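Local coordinates for uncharacterized protein MG027 (PDB 1Q8C) that is of unknown function but resembles the all-helical NusB proteins in its fold, which suggests a role in RNA binding or transcription, at residues 34-37 with 38-42; 60-63 with 64-68. All blocks are in the same frame, centred on the assembly; numbering follows the deposited sequence.

Interactions 1 and 2 lie on two helices that follow each other in the chain, 36-45 and 55-81, with centres about 9 Å apart on the same side of the molecule. Interaction 1 covers the start of its helix, the preceding loop residues and the first two turns, at the surface; interaction 2 is a largely buried piece within the long helix, nearer the centre of the chain. The two meet where NE2 of Q40 lies 2.9 Å from OG of S65, a probable hydrogen bond, and where CB of S65 packs 3.5 Å from the carbonyl O of A36. Sodium ions lie close by, about 4 Å from the side chain of Q40 and about 3 Å from that of N67.

Interaction 1 of 2, residues 34-37 with 38-42; sequences KEAE and VIQAD
K34 and D42 clasp the first turns of helix 36-45 in this NusB-like helical fold, the lysine reaching back from the loop before the helix and the aspartate waiting two turns on. Their side chains come from opposite directions, and NZ of K34 meets the syn lone pair of OD2 of D42 at 2.7 Å, a salt bridge. Bends late in the lysine chain, at chi3 (141°) and chi4 (-68°), fold its end over toward the carboxylate. NZ also lies 3.4 Å from CG1 of V38, and the lysine and valine side chains cross at about a right angle. A long, flexible lysine suits this span.

E35 holds the N-cap position, and its carbonyl O accepts the amide N of I39 at 3.1 Å. The carbonyl O of A36 takes the N of Q40 at 3.1 Å, and that of E37 takes the N of A41 at 2.8 Å, so regular i to i+4 pairing begins at once.

I39, the buried residue here, turns its aliphatic chain to F24 and L28 of helix 14-28, and its CG1 also rests on CB of K34. A36 is small enough to let its methyl group lie against S65 and E66 of helix 55-81. Q40 uses its amide outside this turn: NE2 donates to OG of S65, while its CG lies 3.2 Å from the carbonyl O of A36.

Interaction 2 of 2, residues 60-63 with 64-68; sequences IVKA and FSENI
Residues 60-63 and 64-68 form successive turns of helix 55-81, with the backbone N of F64 bonded to O of I60 at 2.9 Å and N of S65 to O of V61 at the same distance, before the pattern weakens toward N67. N of E66 reaches O of K62 at 3.2 Å, a longer bond, and makes only a weak bond to O of A63.

Side chains supplement the backbone at both of these carbonyls. OG of S65 donates to O of K62 at 2.8 Å, so this oxygen has two donors, N of E66 and the hydroxyl, arriving from the same face of its plane. A chi1 of 74° sets the hydroxyl between its own N and carbonyl carbon, close enough to reach back to the earlier turn. Serine suits the spot because its hydroxyl can donate to the carbonyl while serving as acceptor for Q40. N67 bends back in a similar way: its ND2 lies in the carbonyl plane of A63, on a lone pair of O, at 2.6 Å, and that O lies close to the amide plane of N67, about 10° out of it. Its OD1 receives a weak hydrogen bond from K114.

On the outer surface K62 and E66, one turn apart, form a long salt bridge of 3.5 Å between NZ and OE2. On the inner surface I60 and F64 pack on helices 14-28 and 100-116, F64 against I25, L28 and S111, while V61 meets F24 of helix 14-28 and F43 of helix 36-45. The helix is thus amphipathic here: I60, V61 and F64 turn to the core and K62 and E66 to the surface, and the side chains of S65 and N67 donate to backbone carbonyls where the helical bonding becomes less regular.

Interaction 1 of 2, residues 34-37 with 38-42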
loop_
_atom_site.group_PDB
_atom_site.type_symbol
_atom_site.label_atom_id
_atom_site.label_comp_id
_atom_site.label_asym_id
_atom_site.label_seq_id
_atom_site.Cartn_x
_atom_site.Cartn_y
_atom_site.Cartn_z
ATOM N N LYS A 34 8.454 -3.976 13.202
ATOM C CA LYS A 34 8.768 -5.393 13.341
ATOM C C LYS A 34 9.890 -5.658 12.370
ATOM O O LYS A 34 9.980 -4.985 11.349
ATOM C CB LYS A 34 7.549 -6.249 12.939
ATOM C CG LYS A 34 6.419 -6.330 13.981
ATOM C CD LYS A 34 5.123 -6.895 13.386
ATOM C CE LYS A 34 4.396 -7.847 14.381
ATOM N NZ LYS A 34 5.162 -9.123 14.632
ATOM N N GLU A 35 10.724 -6.654 12.652
ATOM C CA GLU A 35 11.793 -7.009 11.728
ATOM C C GLU A 35 11.189 -7.579 10.427
ATOM O O GLU A 35 10.135 -8.211 10.447
ATOM C CB GLU A 35 12.771 -8.023 12.353
ATOM C CG GLU A 35 13.616 -7.537 13.538
ATOM C CD GLU A 35 14.525 -6.352 13.223
ATOM O OE1 GLU A 35 15.046 -6.267 12.101
ATOM O OE2 GLU A 35 14.720 -5.496 14.117
ATOM N N ALA A 36 11.876 -7.343 9.309
ATOM C CA ALA A 36 11.415 -7.746 7.975
ATOM C C ALA A 36 10.995 -9.207 7.856
ATOM O O ALA A 36 9.916 -9.502 7.321
ATOM C CB ALA A 36 12.492 -7.415 6.907
ATOM N N GLU A 37 11.825 -10.128 8.345
ATOM C CA GLU A 37 11.488 -11.541 8.208
ATOM C C GLU A 37 10.309 -11.922 9.107
ATOM O O GLU A 37 9.516 -12.773 8.758
ATOM C CB GLU A 37 12.706 -12.427 8.453
ATOM C CG GLU A 37 13.682 -12.342 7.276
ATOM C CD GLU A 37 14.737 -13.443 7.303
ATOM O OE1 GLU A 37 15.729 -13.302 8.065
ATOM O OE2 GLU A 37 14.557 -14.447 6.563
ATOM N N VAL A 38 10.169 -11.232 10.231
ATOM C CA VAL A 38 9.025 -11.419 11.107
ATOM C C VAL A 38 7.704 -11.069 10.393
ATOM O O VAL A 38 6.760 -11.833 10.486
ATOM C CB VAL A 38 9.214 -10.638 12.432
ATOM C CG1 VAL A 38 7.925 -10.581 13.243
ATOM C CG2 VAL A 38 10.347 -11.294 13.247
ATOM N N ILE A 39 7.652 -9.955 9.660
ATOM C CA ILE A 39 6.447 -9.553 8.941
ATOM C C ILE A 39 6.108 -10.569 7.850
ATOM O O ILE A 39 4.941 -10.959 7.682
ATOM C CB ILE A 39 6.624 -8.179 8.290
ATOM C CG1 ILE A 39 6.758 -7.067 9.339
ATOM C CG2 ILE A 39 5.402 -7.866 7.444
ATOM C CD1 ILE A 39 7.476 -5.799 8.796
ATOM N N GLN A 40 7.140 -10.963 7.097
ATOM C CA GLN A 40 7.040 -12.015 6.091
ATOM C C GLN A 40 6.498 -13.317 6.709
ATOM O O GLN A 40 5.625 -13.917 6.124
ATOM C CB GLN A 40 8.393 -12.241 5.393
ATOM C CG GLN A 40 8.925 -10.999 4.619
ATOM C CD GLN A 40 10.361 -11.150 4.111
ATOM O OE1 GLN A 40 10.735 -12.213 3.619
ATOM N NE2 GLN A 40 11.159 -10.086 4.227
ATOM N N ALA A 41 6.992 -13.756 7.874
ATOM C CA ALA A 41 6.432 -14.946 8.555
ATOM C C ALA A 41 5.021 -14.722 9.136
ATOM O O ALA A 41 4.213 -15.660 9.151
ATOM C CB ALA A 41 7.356 -15.458 9.626
ATOM N N ASP A 42 4.717 -13.499 9.596
ATOM C CA ASP A 42 3.366 -13.129 10.071
ATOM C C ASP A 42 2.352 -13.252 8.908
ATOM O O ASP A 42 1.217 -13.670 9.110
ATOM C CB ASP A 42 3.321 -11.662 10.578
ATOM C CG ASP A 42 3.998 -11.455 11.949
ATOM O OD1 ASP A 42 4.640 -12.375 12.489
ATOM O OD2 ASP A 42 3.912 -10.371 12.553
#

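Interaction 2 of 2, residues 60-63 with 64-68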
loop_
_atom_site.group_PDB
_atom_site.type_symbol
_atom_site.label_atom_id
_atom_site.label_comp_id
_atom_site.label_asym_id
_atom_site.label_seq_id
_atom_site.Cartn_x
_atom_site.Cartn_y
_atom_site.Cartn_z
ATOM N N ILE A 60 4.994 -8.679 -2.690
ATOM C CA ILE A 60 4.608 -7.312 -2.289
ATOM C C ILE A 60 4.933 -7.097 -0.803
ATOM O O ILE A 60 5.489 -6.075 -0.422
ATOM C CB ILE A 60 3.076 -7.048 -2.559
ATOM C CG1 ILE A 60 2.797 -7.068 -4.060
ATOM C CG2 ILE A 60 2.609 -5.682 -1.964
ATOM C CD1 ILE A 60 1.310 -7.076 -4.460
ATOM N N VAL A 61 4.568 -8.066 0.026
ATOM C CA VAL A 61 4.766 -7.979 1.467
ATOM C C VAL A 61 6.250 -8.004 1.834
ATOM O O VAL A 61 6.672 -7.434 2.833
ATOM C CB VAL A 61 4.019 -9.122 2.165
ATOM C CG1 VAL A 61 4.481 -9.293 3.639
ATOM C CG2 VAL A 61 2.519 -8.864 2.051
ATOM N N LYS A 62 7.033 -8.665 1.007
ATOM C CA LYS A 62 8.461 -8.730 1.172
ATOM C C LYS A 62 9.080 -7.344 0.881
ATOM O O LYS A 62 9.927 -6.879 1.637
ATOM C CB LYS A 62 9.049 -9.843 0.277
ATOM C CG LYS A 62 10.591 -9.857 0.138
ATOM C CD LYS A 62 11.154 -11.248 -0.236
ATOM C CE LYS A 62 12.618 -11.434 0.220
ATOM N NZ LYS A 62 13.646 -10.869 -0.705
ATOM N N ALA A 63 8.664 -6.702 -0.201
ATOM C CA ALA A 63 9.132 -5.363 -0.540
ATOM C C ALA A 63 8.725 -4.369 0.559
ATOM O O ALA A 63 9.527 -3.518 0.966
ATOM C CB ALA A 63 8.575 -4.952 -1.882
ATOM N N PHE A 64 7.485 -4.495 1.037
ATOM C CA PHE A 64 6.950 -3.688 2.149
ATOM C C PHE A 64 7.801 -3.842 3.429
ATOM O O PHE A 64 8.140 -2.858 4.084
ATOM C CB PHE A 64 5.507 -4.127 2.459
ATOM C CG PHE A 64 5.013 -3.682 3.792
ATOM C CD1 PHE A 64 4.573 -2.386 3.988
ATOM C CD2 PHE A 64 5.003 -4.545 4.856
ATOM C CE1 PHE A 64 4.141 -1.984 5.228
ATOM C CE2 PHE A 64 4.575 -4.146 6.100
ATOM C CZ PHE A 64 4.141 -2.879 6.287
ATOM N N SER A 65 8.106 -5.099 3.779
ATOM C CA SER A 65 8.832 -5.429 5.005
ATOM C C SER A 65 10.238 -4.842 5.011
ATOM O O SER A 65 10.756 -4.497 6.056
ATOM C CB SER A 65 8.908 -6.941 5.218
ATOM O OG SER A 65 9.831 -7.551 4.325
ATOM N N GLU A 66 10.832 -4.719 3.840
ATOM C CA GLU A 66 12.203 -4.299 3.708
ATOM C C GLU A 66 12.361 -2.790 3.463
ATOM O O GLU A 66 13.462 -2.247 3.602
ATOM C CB GLU A 66 12.855 -5.122 2.600
ATOM C CG GLU A 66 12.944 -6.616 2.977
ATOM C CD GLU A 66 13.459 -7.505 1.852
ATOM O OE1 GLU A 66 13.569 -6.986 0.714
ATOM O OE2 GLU A 66 13.756 -8.718 2.108
ATOM N N ASN A 67 11.263 -2.102 3.167
ATOM C CA ASN A 67 11.338 -0.684 2.842
ATOM C C ASN A 67 10.409 0.192 3.657
ATOM O O ASN A 67 10.213 1.345 3.321
ATOM C CB ASN A 67 11.052 -0.508 1.352
ATOM C CG ASN A 67 12.075 -1.214 0.487
ATOM O OD1 ASN A 67 13.177 -0.702 0.272
ATOM N ND2 ASN A 67 11.727 -2.413 0.010
ATOM N N ILE A 68 9.839 -0.333 4.735
ATOM C CA ILE A 68 8.784 0.409 5.416
ATOM C C ILE A 68 9.271 1.773 5.970
ATOM O O ILE A 68 8.572 2.782 5.852
ATOM C CB ILE A 68 8.051 -0.457 6.497
ATOM C CG1 ILE A 68 7.112 0.455 7.315
ATOM C CG2 ILE A 68 9.046 -1.181 7.391
ATOM C CD1 ILE A 68 5.817 -0.176 7.709
#